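PDB 2WQK: 5'-nucleotidase SurE from Aquifex aeolicus, which probably hydrolyses nucleoside 5'-monophosphates to nucleosides and phosphate, using one bound divalent metal cation per subunit. Local coordinates for residues D71-G76 with R116-P121; L88-I93 with D144-V149; G96-E101 with G107-A112; K140-I145 with V162-L167; G215-A220 with S227-H232. One frame throughout, in Å; residues are numbered along the deposited sequence. Where two conformers were deposited one is given.

Following the chain from the N terminus, contact 1 opens first, on helix 69-80, and closes a loop onto the end of helix 107-117. Contact 2 starts inside that loop, on strand 88-94, and ends beyond it on helix 135-152, so the two cross; Pro121 O and Val89 N meet between them. Contact 3 is the short loop nested inside both, and joins the segment after strand 88-94 to the start of helix 107-117. Contact 4 begins on helix 135-152 where contact 2 ends, sharing Asp144 and Ile145, and reaches strand 158-165. Contact 5 follows in series, setting helix 217-222 against strand 225-232, the sheet neighbour of strand 158-165.

Contact 1. Residues D71-G76 with R116-P121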
# COMPACT_ATOMS: atom_id res chain seq x y z
N ASP A 71 -3.53 -4.09 16.79
CA ASP A 71 -2.87 -5.42 16.82
C ASP A 71 -1.89 -5.44 18.02
O ASP A 71 -1.80 -6.41 18.77
CB ASP A 71 -2.09 -5.70 15.57
CG ASP A 71 -2.98 -5.87 14.31
OD1 ASP A 71 -4.17 -6.22 14.48
OD2 ASP A 71 -2.44 -5.68 13.19
N CYS A 72 -1.14 -4.35 18.15
CA CYS A 72 -0.11 -4.27 19.19
C CYS A 72 -0.74 -4.34 20.60
O CYS A 72 -0.19 -4.99 21.51
CB CYS A 72 0.74 -3.00 19.03
SG CYS A 72 1.77 -2.97 17.59
N VAL A 73 -1.84 -3.60 20.81
CA VAL A 73 -2.52 -3.62 22.10
C VAL A 73 -3.04 -5.02 22.41
O VAL A 73 -2.86 -5.54 23.51
CB VAL A 73 -3.65 -2.57 22.20
CG1 VAL A 73 -4.50 -2.75 23.47
CG2 VAL A 73 -3.09 -1.14 22.01
N HIS A 74 -3.68 -5.63 21.42
CA HIS A 74 -4.27 -6.93 21.64
C HIS A 74 -3.23 -8.03 21.85
O HIS A 74 -3.39 -8.89 22.78
CB HIS A 74 -5.29 -7.27 20.53
CG HIS A 74 -6.56 -6.48 20.65
ND1 HIS A 74 -7.77 -7.06 20.97
CD2 HIS A 74 -6.81 -5.16 20.51
CE1 HIS A 74 -8.70 -6.12 21.04
NE2 HIS A 74 -8.16 -4.95 20.76
N LEU A 75 -2.17 -8.03 21.03
CA LEU A 75 -1.09 -9.02 21.23
C LEU A 75 -0.33 -8.70 22.53
O LEU A 75 0.12 -9.62 23.25
CB LEU A 75 -0.13 -9.06 20.04
CG LEU A 75 -0.71 -9.68 18.75
CD1 LEU A 75 0.28 -9.56 17.61
CD2 LEU A 75 -1.13 -11.17 18.94
N GLY A 76 -0.13 -7.43 22.81
CA GLY A 76 0.53 -7.06 24.08
C GLY A 76 -0.21 -7.59 25.29
O GLY A 76 0.37 -8.16 26.23
N ARG A 116 -9.04 0.78 26.11
CA ARG A 116 -10.27 1.00 26.87
C ARG A 116 -11.34 -0.04 26.49
O ARG A 116 -12.09 -0.48 27.36
CB ARG A 116 -10.77 2.46 26.69
CG ARG A 116 -11.74 2.94 27.76
CD ARG A 116 -11.41 2.53 29.20
NE ARG A 116 -12.32 1.46 29.68
CZ ARG A 116 -12.29 0.81 30.85
NH1 ARG A 116 -13.22 -0.09 31.11
NH2 ARG A 116 -11.36 1.03 31.77
N ILE A 117 -11.34 -0.49 25.23
CA ILE A 117 -12.27 -1.59 24.81
C ILE A 117 -11.98 -2.85 25.64
O ILE A 117 -12.91 -3.59 26.04
CB ILE A 117 -12.15 -1.90 23.32
CG1 ILE A 117 -12.82 -0.77 22.53
CG2 ILE A 117 -12.77 -3.28 22.92
CD1 ILE A 117 -12.56 -0.82 21.02
N LEU A 118 -10.69 -3.08 25.91
CA LEU A 118 -10.25 -4.22 26.68
C LEU A 118 -10.44 -4.04 28.19
O LEU A 118 -10.06 -4.95 28.95
CB LEU A 118 -8.78 -4.51 26.39
CG LEU A 118 -8.49 -5.12 25.02
CD1 LEU A 118 -7.00 -5.23 24.70
CD2 LEU A 118 -9.13 -6.50 24.84
N GLY A 119 -10.97 -2.89 28.63
CA GLY A 119 -11.22 -2.67 30.03
C GLY A 119 -10.06 -2.10 30.80
O GLY A 119 -9.98 -2.28 32.05
N ILE A 120 -9.16 -1.42 30.08
CA ILE A 120 -7.95 -0.86 30.72
C ILE A 120 -7.96 0.66 30.53
O ILE A 120 -8.18 1.12 29.43
CB ILE A 120 -6.66 -1.41 30.05
CG1 ILE A 120 -6.66 -2.95 29.98
CG2 ILE A 120 -5.44 -0.81 30.77
CD1 ILE A 120 -5.79 -3.58 28.87
N PRO A 121 -7.71 1.44 31.58
CA PRO A 121 -7.65 2.90 31.44
C PRO A 121 -6.54 3.24 30.43
O PRO A 121 -5.45 2.61 30.44
CB PRO A 121 -7.33 3.40 32.84
CG PRO A 121 -7.69 2.23 33.74
CD PRO A 121 -7.52 1.01 32.97
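His74 and Leu118 have the nearest CA atoms, 8.3 Å apart: residues 71-76 are a middle portion of helix 69-80, while residues 116-121 leave helix 107-117 and turn toward the next strand of the alpha/beta fold. That exit is a Schellman motif. Gly119 adopts positive phi (88°), and its N bonds back to Arg116 O at 2.9 Å. Leu118, just before this glycine, points its side chain at the other helix and carries the contact. Its CG lies anti to the carbonyl carbon (chi1 -73°), which sends the two methyls across to His74. CD1 sits over the imidazole face, 4.0 Å from the ring centroid and only 4° off the ring normal, a nearly axial CH-pi contact. CD2 hangs beyond the ring outline on the CE1 side, 3.8 Å from His74 CE1. Bonds at both nitrogens probably limit the rotation of the ring: NE2 bonds to Glu114, and ND1 to Glu187 of the second subunit. A carboxylate at each nitrogen would be expected to favour the protonated imidazolium. With an alanine here, Glu114 and Glu187 of the second subunit are likely to lose the ring they share, and Leu118 CD1 the face it rests on. Val73, which also packs on Val89 of strand 88-94, runs alongside Leu118, pointing the other way. Its CG1, anti to the backbone N, comes within 3.7 Å of Leu118 CD1, the same methyl that sits over the imidazole.

Contact 2. Residues L88-I93 with D144-V149; sequences LVLSGI and DIVKKV
Leu88 and Val146 have the nearest CA atoms, 8.7 Å apart, where strand 88-93 and helix 144-149 run nearly antiparallel (161° between their directions) with axes 11.4 Å apart at closest. This is helix-on-sheet packing of a Rossmann-like alpha/beta fold: strand 88-94 is a central parallel strand, and helix 135-152 lies over one of its faces, running against it. Leu88 and Leu90, two residues apart, both point at the helix, and the helix answers with Val146 and Val149, one turn apart. The contact is wholly apolar, with no hydrogen bond across it. Leu88 divides its methyls between the two valines. CD1 slides past Val146 and lies 3.5 Å from Val146 CG1, a snug carbon-carbon distance, while CD2 meets Val149 CG1 at 3.9 Å. Both valines present the branch that is anti to the backbone N (chi1 173° in Val146, 165° in Val149); Leu88 therefore meets the corresponding branch, CG1, of both, three residues apart along the helix. Leu90 approaches Val146 differently, end on. Phe4 of strand 3-7 and Phe125 of strand 122-128 also pack on Val146, so the valine is seated over three neighbouring strands; Val149 is further covered by Tyr246 of the second subunit. At the tip of Leu90 both methyls address one carbon: CD1 and CD2 stand 4.1 and 4.2 Å from Val146 CG2.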
# COMPACT_ATOMS: atom_id res chain seq x y z
N LEU A 88 -2.23 0.83 32.79
CA LEU A 88 -2.61 1.72 31.70
C LEU A 88 -2.11 1.19 30.37
O LEU A 88 -1.10 0.48 30.31
CB LEU A 88 -2.00 3.14 31.85
CG LEU A 88 -2.42 4.01 33.04
CD1 LEU A 88 -1.44 5.19 33.29
CD2 LEU A 88 -3.80 4.56 32.86
N VAL A 89 -2.89 1.50 29.32
CA VAL A 89 -2.42 1.40 27.96
C VAL A 89 -2.15 2.83 27.50
O VAL A 89 -3.01 3.73 27.69
CB VAL A 89 -3.46 0.74 27.00
CG1 VAL A 89 -3.05 0.97 25.57
CG2 VAL A 89 -3.62 -0.75 27.38
N LEU A 90 -0.96 3.06 26.96
CA LEU A 90 -0.50 4.39 26.53
C LEU A 90 -0.11 4.28 25.08
O LEU A 90 0.43 3.28 24.66
CB LEU A 90 0.74 4.80 27.36
CG LEU A 90 0.48 4.82 28.88
CD1 LEU A 90 1.78 5.12 29.66
CD2 LEU A 90 -0.61 5.80 29.30
N SER A 91 -0.43 5.31 24.31
CA SER A 91 -0.13 5.31 22.89
C SER A 91 0.47 6.64 22.48
O SER A 91 -0.11 7.68 22.73
CB SER A 91 -1.46 5.11 22.12
OG SER A 91 -1.22 4.99 20.75
N GLY A 92 1.65 6.58 21.91
CA GLY A 92 2.38 7.79 21.51
C GLY A 92 3.84 7.71 21.93
O GLY A 92 4.36 6.62 22.17
N ILE A 93 4.52 8.86 21.96
CA ILE A 93 4.06 10.17 21.55
C ILE A 93 4.06 10.29 20.07
O ILE A 93 5.08 10.08 19.42
CB ILE A 93 4.99 11.29 22.09
CG1 ILE A 93 5.10 11.22 23.61
CG2 ILE A 93 4.52 12.68 21.60
CD1 ILE A 93 6.43 11.79 24.19
N ASP A 144 4.00 13.48 34.06
CA ASP A 144 3.23 14.21 35.07
C ASP A 144 1.76 13.76 35.04
O ASP A 144 1.16 13.53 36.08
CB ASP A 144 3.27 15.73 34.85
CG ASP A 144 4.63 16.37 35.22
OD1 ASP A 144 5.47 15.74 35.92
OD2 ASP A 144 4.86 17.50 34.75
N ILE A 145 1.22 13.65 33.84
CA ILE A 145 -0.18 13.22 33.68
C ILE A 145 -0.38 11.78 34.13
O ILE A 145 -1.33 11.51 34.86
CB ILE A 145 -0.64 13.48 32.20
CG1 ILE A 145 -0.72 15.00 31.92
CG2 ILE A 145 -1.94 12.73 31.91
CD1 ILE A 145 -0.94 15.31 30.47
N VAL A 146 0.51 10.89 33.70
CA VAL A 146 0.40 9.48 34.10
C VAL A 146 0.44 9.36 35.63
O VAL A 146 -0.36 8.62 36.23
CB VAL A 146 1.45 8.58 33.42
CG1 VAL A 146 1.40 7.18 33.99
CG2 VAL A 146 1.21 8.55 31.90
N LYS A 147 1.35 10.11 36.25
CA LYS A 147 1.42 10.04 37.72
C LYS A 147 0.10 10.40 38.39
O LYS A 147 -0.41 9.67 39.26
CB LYS A 147 2.56 10.89 38.26
CG LYS A 147 2.82 10.62 39.72
CD LYS A 147 4.00 11.44 40.21
CE LYS A 147 4.21 11.15 41.71
NZ LYS A 147 5.38 11.90 42.28
N LYS A 148 -0.52 11.47 37.92
CA LYS A 148 -1.80 11.89 38.46
C LYS A 148 -2.92 10.89 38.17
O LYS A 148 -3.74 10.58 39.03
CB LYS A 148 -2.18 13.29 37.94
CG LYS A 148 -1.24 14.43 38.41
CD LYS A 148 -1.76 15.78 37.92
CE LYS A 148 -0.93 16.99 38.37
NZ LYS A 148 -1.23 17.34 39.78
N VAL A 149 -2.93 10.33 36.97
CA VAL A 149 -3.97 9.38 36.62
C VAL A 149 -3.86 8.11 37.46
O VAL A 149 -4.86 7.50 37.85
CB VAL A 149 -3.91 9.07 35.11
CG1 VAL A 149 -4.74 7.83 34.75
CG2 VAL A 149 -4.38 10.32 34.32

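Contact 3. Residues G96-E101 with G107-A112. With SO4 (sulfate ion), chain C.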
# COMPACT_ATOMS: atom_id res chain seq x y z
N GLY A 96 3.17 14.34 15.52
CA GLY A 96 2.23 15.28 14.97
C GLY A 96 0.95 15.23 15.79
O GLY A 96 0.75 14.29 16.58
N PRO A 97 0.11 16.25 15.66
CA PRO A 97 -1.09 16.34 16.48
C PRO A 97 -2.23 15.42 16.08
O PRO A 97 -2.28 14.95 14.93
CB PRO A 97 -1.53 17.79 16.32
CG PRO A 97 -1.03 18.14 14.96
CD PRO A 97 0.25 17.37 14.73
N ASN A 98 -3.13 15.19 17.03
CA ASN A 98 -4.41 14.53 16.77
C ASN A 98 -5.52 15.30 17.46
O ASN A 98 -5.84 15.06 18.64
CB ASN A 98 -4.31 13.09 17.23
CG ASN A 98 -3.52 12.24 16.25
OD1 ASN A 98 -3.92 12.08 15.09
ND2 ASN A 98 -2.37 11.71 16.70
N LEU A 99 -6.04 16.30 16.73
CA LEU A 99 -6.97 17.26 17.24
C LEU A 99 -8.29 17.22 16.45
O LEU A 99 -8.33 16.87 15.26
CB LEU A 99 -6.38 18.67 17.07
CG LEU A 99 -5.14 18.92 17.90
CD1 LEU A 99 -4.30 20.08 17.33
CD2 LEU A 99 -5.48 19.16 19.38
N GLY A 100 -9.33 17.65 17.13
CA GLY A 100 -10.58 17.94 16.46
C GLY A 100 -11.16 16.74 15.74
O GLY A 100 -11.06 15.59 16.18
N GLU A 101 -11.72 17.02 14.58
CA GLU A 101 -12.42 16.02 13.78
C GLU A 101 -11.52 14.90 13.32
O GLU A 101 -11.96 13.74 13.08
CB GLU A 101 -13.00 16.68 12.51
CG GLU A 101 -14.09 17.66 12.79
CD GLU A 101 -15.22 17.08 13.62
OE1 GLU A 101 -15.28 15.84 13.81
OE2 GLU A 101 -16.07 17.87 14.10
N GLY A 107 -4.31 6.61 14.21
CA GLY A 107 -3.82 5.35 14.74
C GLY A 107 -3.39 5.47 16.19
O GLY A 107 -3.52 4.52 16.97
N THR A 108 -2.80 6.62 16.53
CA THR A 108 -2.39 6.80 17.92
C THR A 108 -3.61 6.75 18.84
O THR A 108 -3.62 6.04 19.85
CB THR A 108 -1.64 8.14 18.10
OG1 THR A 108 -0.51 8.15 17.23
CG2 THR A 108 -1.17 8.35 19.58
N VAL A 109 -4.65 7.48 18.47
CA VAL A 109 -5.86 7.49 19.28
C VAL A 109 -6.49 6.09 19.33
O VAL A 109 -6.94 5.64 20.36
CB VAL A 109 -6.87 8.57 18.80
CG1 VAL A 109 -8.13 8.52 19.63
CG2 VAL A 109 -6.23 9.93 18.89
N SER A 110 -6.51 5.39 18.20
CA SER A 110 -7.16 4.07 18.18
C SER A 110 -6.44 3.05 19.08
O SER A 110 -7.11 2.18 19.68
CB SER A 110 -7.28 3.55 16.74
OG SER A 110 -6.06 3.24 16.17
N GLY A 111 -5.12 3.21 19.25
CA GLY A 111 -4.42 2.34 20.23
C GLY A 111 -4.98 2.53 21.64
O GLY A 111 -5.23 1.56 22.37
N ALA A 112 -5.16 3.79 22.05
CA ALA A 112 -5.75 4.06 23.38
C ALA A 112 -7.20 3.55 23.44
O ALA A 112 -7.62 2.94 24.42
CB ALA A 112 -5.66 5.52 23.76
S SO4 C . -1.47 8.89 13.66
O1 SO4 C . -0.84 10.10 13.14
O2 SO4 C . -0.40 7.84 13.76
O3 SO4 C . -1.98 9.09 14.97
O4 SO4 C . -2.55 8.39 12.75
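Asn98 and Thr108 touch, ND2 to CB at 3.9 Å, yet no hydrogen bond crosses between them; a sulfate ion bridges them through its O3. Three donors grip that single oxygen. Thr108 supplies two, its backbone N at 3.0 Å in a fairly straight bond (161°) and its hydroxyl OG1 at 2.9 Å from O3. The hydroxyl can serve alongside its own amide because chi1 of -58° sets OG1 beside the backbone N. Asn98 ND2 is the third, longer at 3.2 Å to O3 and more bent (137°). A second oxygen, O4, takes the amide of Gly107 at 2.9 Å, so two successive N-H groups at the start of helix 107-117 face the ion. Ser106 OG adds another bond from just before the helix.

The Asn98 amide has a second duty, since ND2 also bonds to Ser126 OG, which helps fix its rotation. Its CB meanwhile rests 4.1 Å from Val109 CG2, the apolar part of the contact. A leucine in its place would probably leave O3 with two donors instead of three, and Ser126 without its amide partner.

The metal site lies beside this pocket: Asn94 OD1, of a residue that binds the sodium, is also weakly paired with Thr108 OG1. The sulfate probably came from the crystallisation liquor. It is a tetrahedral anion held by helix-start amides, a hydroxyl and a carboxamide next to the metal, and its position is consistent with the site being where the phosphate of a nucleotide binds.

Contact 4. Residues K140-I145 with V162-L167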
# COMPACT_ATOMS: atom_id res chain seq x y z
N LYS A 140 8.19 14.75 29.57
CA LYS A 140 8.11 15.18 30.97
C LYS A 140 6.67 15.49 31.39
O LYS A 140 6.24 15.08 32.48
CB LYS A 140 9.00 16.41 31.23
CG LYS A 140 10.47 16.13 30.98
CD LYS A 140 11.30 17.41 31.05
CE LYS A 140 12.75 17.12 30.79
NZ LYS A 140 13.51 18.44 30.72
N VAL A 141 5.90 16.18 30.53
CA VAL A 141 4.54 16.46 30.93
C VAL A 141 3.66 15.18 30.80
O VAL A 141 2.76 14.98 31.61
CB VAL A 141 3.97 17.72 30.29
CG1 VAL A 141 3.61 17.48 28.89
CG2 VAL A 141 2.79 18.27 31.15
N CYS A 142 3.99 14.29 29.86
CA CYS A 142 3.25 13.02 29.78
C CYS A 142 3.35 12.25 31.10
O CYS A 142 2.36 11.70 31.61
CB CYS A 142 3.71 12.17 28.60
SG CYS A 142 3.48 12.97 27.01
N VAL A 143 4.57 12.19 31.65
CA VAL A 143 4.78 11.46 32.89
C VAL A 143 4.05 12.15 34.06
O VAL A 143 3.48 11.49 34.90
CB VAL A 143 6.27 11.18 33.13
CG1 VAL A 143 6.50 10.52 34.48
CG2 VAL A 143 6.78 10.32 31.98
N ASP A 144 4.00 13.48 34.06
CA ASP A 144 3.23 14.21 35.07
C ASP A 144 1.76 13.76 35.04
O ASP A 144 1.16 13.53 36.08
CB ASP A 144 3.27 15.73 34.85
CG ASP A 144 4.63 16.37 35.22
OD1 ASP A 144 5.47 15.74 35.92
OD2 ASP A 144 4.86 17.50 34.75
N ILE A 145 1.22 13.65 33.84
CA ILE A 145 -0.18 13.22 33.68
C ILE A 145 -0.38 11.78 34.13
O ILE A 145 -1.33 11.51 34.86
CB ILE A 145 -0.64 13.48 32.20
CG1 ILE A 145 -0.72 15.00 31.92
CG2 ILE A 145 -1.94 12.73 31.91
CD1 ILE A 145 -0.94 15.31 30.47
N VAL A 162 -4.51 13.38 24.53
CA VAL A 162 -3.64 14.47 25.02
C VAL A 162 -2.78 14.98 23.89
O VAL A 162 -2.16 14.19 23.18
CB VAL A 162 -2.74 13.97 26.18
CG1 VAL A 162 -1.85 15.10 26.71
CG2 VAL A 162 -3.60 13.37 27.31
N ASN A 163 -2.77 16.32 23.70
CA ASN A 163 -1.86 16.95 22.73
C ASN A 163 -0.98 17.92 23.51
O ASN A 163 -1.49 18.68 24.35
CB ASN A 163 -2.63 17.69 21.64
CG ASN A 163 -3.20 16.74 20.59
OD1 ASN A 163 -2.61 16.57 19.51
ND2 ASN A 163 -4.36 16.09 20.92
N ILE A 164 0.31 17.91 23.18
CA ILE A 164 1.28 18.74 23.90
C ILE A 164 1.99 19.66 22.92
O ILE A 164 2.53 19.21 21.94
CB ILE A 164 2.35 17.89 24.62
CG1 ILE A 164 1.73 16.77 25.46
CG2 ILE A 164 3.30 18.77 25.45
CD1 ILE A 164 1.57 15.40 24.67
N PRO A 165 1.99 20.97 23.21
CA PRO A 165 2.76 21.90 22.38
C PRO A 165 4.25 21.59 22.32
O PRO A 165 4.82 21.07 23.29
CB PRO A 165 2.60 23.25 23.12
CG PRO A 165 1.55 23.14 24.04
CD PRO A 165 1.30 21.65 24.31
N ASN A 166 4.88 21.95 21.21
CA ASN A 166 6.31 21.75 21.04
C ASN A 166 7.08 22.85 21.72
O ASN A 166 7.60 23.76 21.06
CB ASN A 166 6.67 21.67 19.57
CG ASN A 166 8.10 21.25 19.35
OD1 ASN A 166 8.67 20.57 20.19
ND2 ASN A 166 8.67 21.64 18.21
N LEU A 167 7.10 22.78 23.04
CA LEU A 167 7.79 23.75 23.88
C LEU A 167 8.67 23.05 24.89
O LEU A 167 8.43 21.90 25.27
CB LEU A 167 6.77 24.58 24.64
CG LEU A 167 5.86 25.52 23.85
CD1 LEU A 167 4.71 26.03 24.71
CD2 LEU A 167 6.66 26.69 23.28
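Val141 and Ile164, whose CA atoms are 8.1 Å apart, form the tight part of this contact between helix 140-145 and strand 162-165. The two segments run at 144° to each other, with their axes 10.0 Å apart at closest. Val141 CG1 sits between its backbone N and carbonyl carbon (chi1 76°), and from there it slides alongside Ile164, 3.7 Å from CG2 and 4.0 Å from CG1. Ile164 therefore meets the valine with both branches from its CB. The remaining carbon of Ile164 goes another way: chi2 of 92°, well away from a staggered value, carries CD1 to 3.9 Å from Cys142 SG. The Cys142 side chain also packs on Phe125 and Leu20. One helical turn beyond Val141, Ile145 and Val162 reach toward each other tip to tip, their CD1 and CG1 methyls 3.9 Å apart. Val226 of the neighbouring strand touches Val141, Ile145 and Val162, filling in from that side, and Leu247 of the second subunit packs on Ile145.

The other flank of the helix is looser and partly open to solvent. Lys140 forms a salt bridge with Glu137, and Asp144 OD2 is hydrogen-bonded to the hydroxyl of Tyr169. On the strand side the chain leaves the interface after Pro165 through an inverse gamma turn centred on Asn166, whose side chain bonds to the backbone of Asn132 and Met134. Helix 135-152 packed back on strand 158-165, itself parallel to strand 122-128, is the beta-alpha-beta crossover of an alpha/beta sheet.

Contact 5. Residues G215-A220 with S227-H232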
# COMPACT_ATOMS: atom_id res chain seq x y z
N GLY A 215 -11.63 26.79 24.92
CA GLY A 215 -12.30 25.58 25.44
C GLY A 215 -12.00 24.36 24.59
O GLY A 215 -12.15 23.24 25.07
N THR A 216 -11.57 24.57 23.35
CA THR A 216 -11.24 23.47 22.46
C THR A 216 -9.78 22.98 22.59
O THR A 216 -8.88 23.71 23.07
CB THR A 216 -11.47 23.82 20.98
OG1 THR A 216 -10.55 24.85 20.56
CG2 THR A 216 -12.92 24.20 20.71
N ASP A 217 -9.55 21.76 22.13
CA ASP A 217 -8.20 21.21 22.04
C ASP A 217 -7.26 22.10 21.22
O ASP A 217 -6.14 22.41 21.64
CB ASP A 217 -8.23 19.74 21.55
CG ASP A 217 -9.04 19.49 20.25
OD1 ASP A 217 -9.59 20.44 19.63
OD2 ASP A 217 -9.05 18.27 19.86
N TYR A 218 -7.73 22.54 20.07
CA TYR A 218 -6.92 23.41 19.20
C TYR A 218 -6.51 24.67 19.94
O TYR A 218 -5.33 25.07 19.92
CB TYR A 218 -7.70 23.84 17.97
CG TYR A 218 -7.95 22.82 16.92
CD1 TYR A 218 -6.98 22.47 16.02
CD2 TYR A 218 -9.21 22.24 16.80
CE1 TYR A 218 -7.23 21.53 15.00
CE2 TYR A 218 -9.46 21.33 15.83
CZ TYR A 218 -8.48 21.00 14.91
OH TYR A 218 -8.80 20.06 13.97
N TRP A 219 -7.47 25.33 20.58
CA TRP A 219 -7.14 26.63 21.24
C TRP A 219 -6.07 26.41 22.30
O TRP A 219 -5.12 27.20 22.42
CB TRP A 219 -8.38 27.28 21.86
CG TRP A 219 -8.14 28.65 22.43
CD1 TRP A 219 -8.41 29.85 21.81
CD2 TRP A 219 -7.57 28.97 23.71
NE1 TRP A 219 -8.03 30.88 22.64
CE2 TRP A 219 -7.53 30.38 23.81
CE3 TRP A 219 -7.11 28.22 24.79
CZ2 TRP A 219 -7.00 31.03 24.91
CZ3 TRP A 219 -6.60 28.88 25.91
CH2 TRP A 219 -6.56 30.26 25.96
N ALA A 220 -6.19 25.34 23.08
CA ALA A 220 -5.26 25.10 24.19
C ALA A 220 -3.84 25.01 23.63
O ALA A 220 -2.94 25.73 24.10
CB ALA A 220 -5.65 23.81 24.95
N SER A 227 -3.49 20.06 26.05
CA SER A 227 -4.90 19.75 25.92
C SER A 227 -5.14 18.31 26.36
O SER A 227 -4.50 17.41 25.83
CB SER A 227 -5.30 19.84 24.44
OG SER A 227 -6.56 19.25 24.20
N VAL A 228 -6.12 18.12 27.24
CA VAL A 228 -6.57 16.77 27.61
C VAL A 228 -8.08 16.71 27.36
O VAL A 228 -8.84 17.37 28.05
CB VAL A 228 -6.27 16.43 29.08
CG1 VAL A 228 -6.75 15.01 29.39
CG2 VAL A 228 -4.77 16.64 29.46
N THR A 229 -8.50 15.90 26.36
CA THR A 229 -9.91 15.75 26.04
C THR A 229 -10.37 14.34 26.47
O THR A 229 -9.78 13.36 26.05
CB THR A 229 -10.17 15.86 24.53
OG1 THR A 229 -9.62 17.08 24.03
CG2 THR A 229 -11.69 15.74 24.20
N PRO A 230 -11.45 14.28 27.27
CA PRO A 230 -12.04 12.98 27.61
C PRO A 230 -12.96 12.60 26.44
O PRO A 230 -13.89 13.35 26.08
CB PRO A 230 -12.86 13.26 28.87
CG PRO A 230 -13.26 14.69 28.75
CD PRO A 230 -12.21 15.39 27.88
N LEU A 231 -12.69 11.44 25.85
CA LEU A 231 -13.47 10.94 24.70
C LEU A 231 -14.37 9.81 25.16
O LEU A 231 -13.97 8.95 25.96
CB LEU A 231 -12.52 10.38 23.65
CG LEU A 231 -11.50 11.34 23.02
CD1 LEU A 231 -10.55 10.64 22.01
CD2 LEU A 231 -12.26 12.52 22.34
N HIS A 232 -15.57 9.78 24.56
CA HIS A 232 -16.46 8.65 24.70
C HIS A 232 -15.88 7.42 24.03
O HIS A 232 -15.42 7.50 22.90
CB HIS A 232 -17.80 8.92 23.98
CG HIS A 232 -18.74 9.79 24.72
ND1 HIS A 232 -19.40 9.38 25.85
CD2 HIS A 232 -19.25 11.01 24.40
CE1 HIS A 232 -20.23 10.34 26.23
NE2 HIS A 232 -20.16 11.34 25.36
O HOH W 1 -8.42 16.38 21.68
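Asp217 and Ser227 are the closest pair, their CA atoms only 5.3 Å apart. Ser227 OG, turned anti to its backbone N, lies 3.2 Å from Asp217 CB: a polar atom against carbon, not a hydrogen bond. Ser227 CB packs on Ala220 CB at 4.0 Å, so the serine fits against the first turn of helix 217-222. Thr229, two residues along the strand, joins through water: Asp217 OD2 accepts from the molecule at 2.7 Å, and Thr229 OG1 is also 2.7 Å from it.

The next shell fixes these groups. Thr178 bonds to the hydroxyls of both Ser227 and Thr229, holding the pair in line. The Asp217 carboxylate is folded back over its own helix start by chi1 of 51°, and OD1 takes Tyr218 N at 2.8 Å, met 36° above the carboxylate plane. OD1 also accepts from Gly181 N, and OD2 from Gly100 N. Three backbone amides and a water thus satisfy this buried carboxylate and would help stabilise its negative charge, while linking the helix to two separate loops.

Farther out, Thr216 occupies the N-cap position, its OG1 accepting from Trp219 N at 3.1 Å in a bond of 161°. On the far end of strand 225-232, Pro230 and His232 make backbone bonds to the second subunit. The N-capped helix 217-222 is thus laid, through Asp217, Ala220, Ser227 and Thr229, against strand 225-232, which runs antiparallel to strand 158-165 and extends the mixed sheet of the alpha/beta fold.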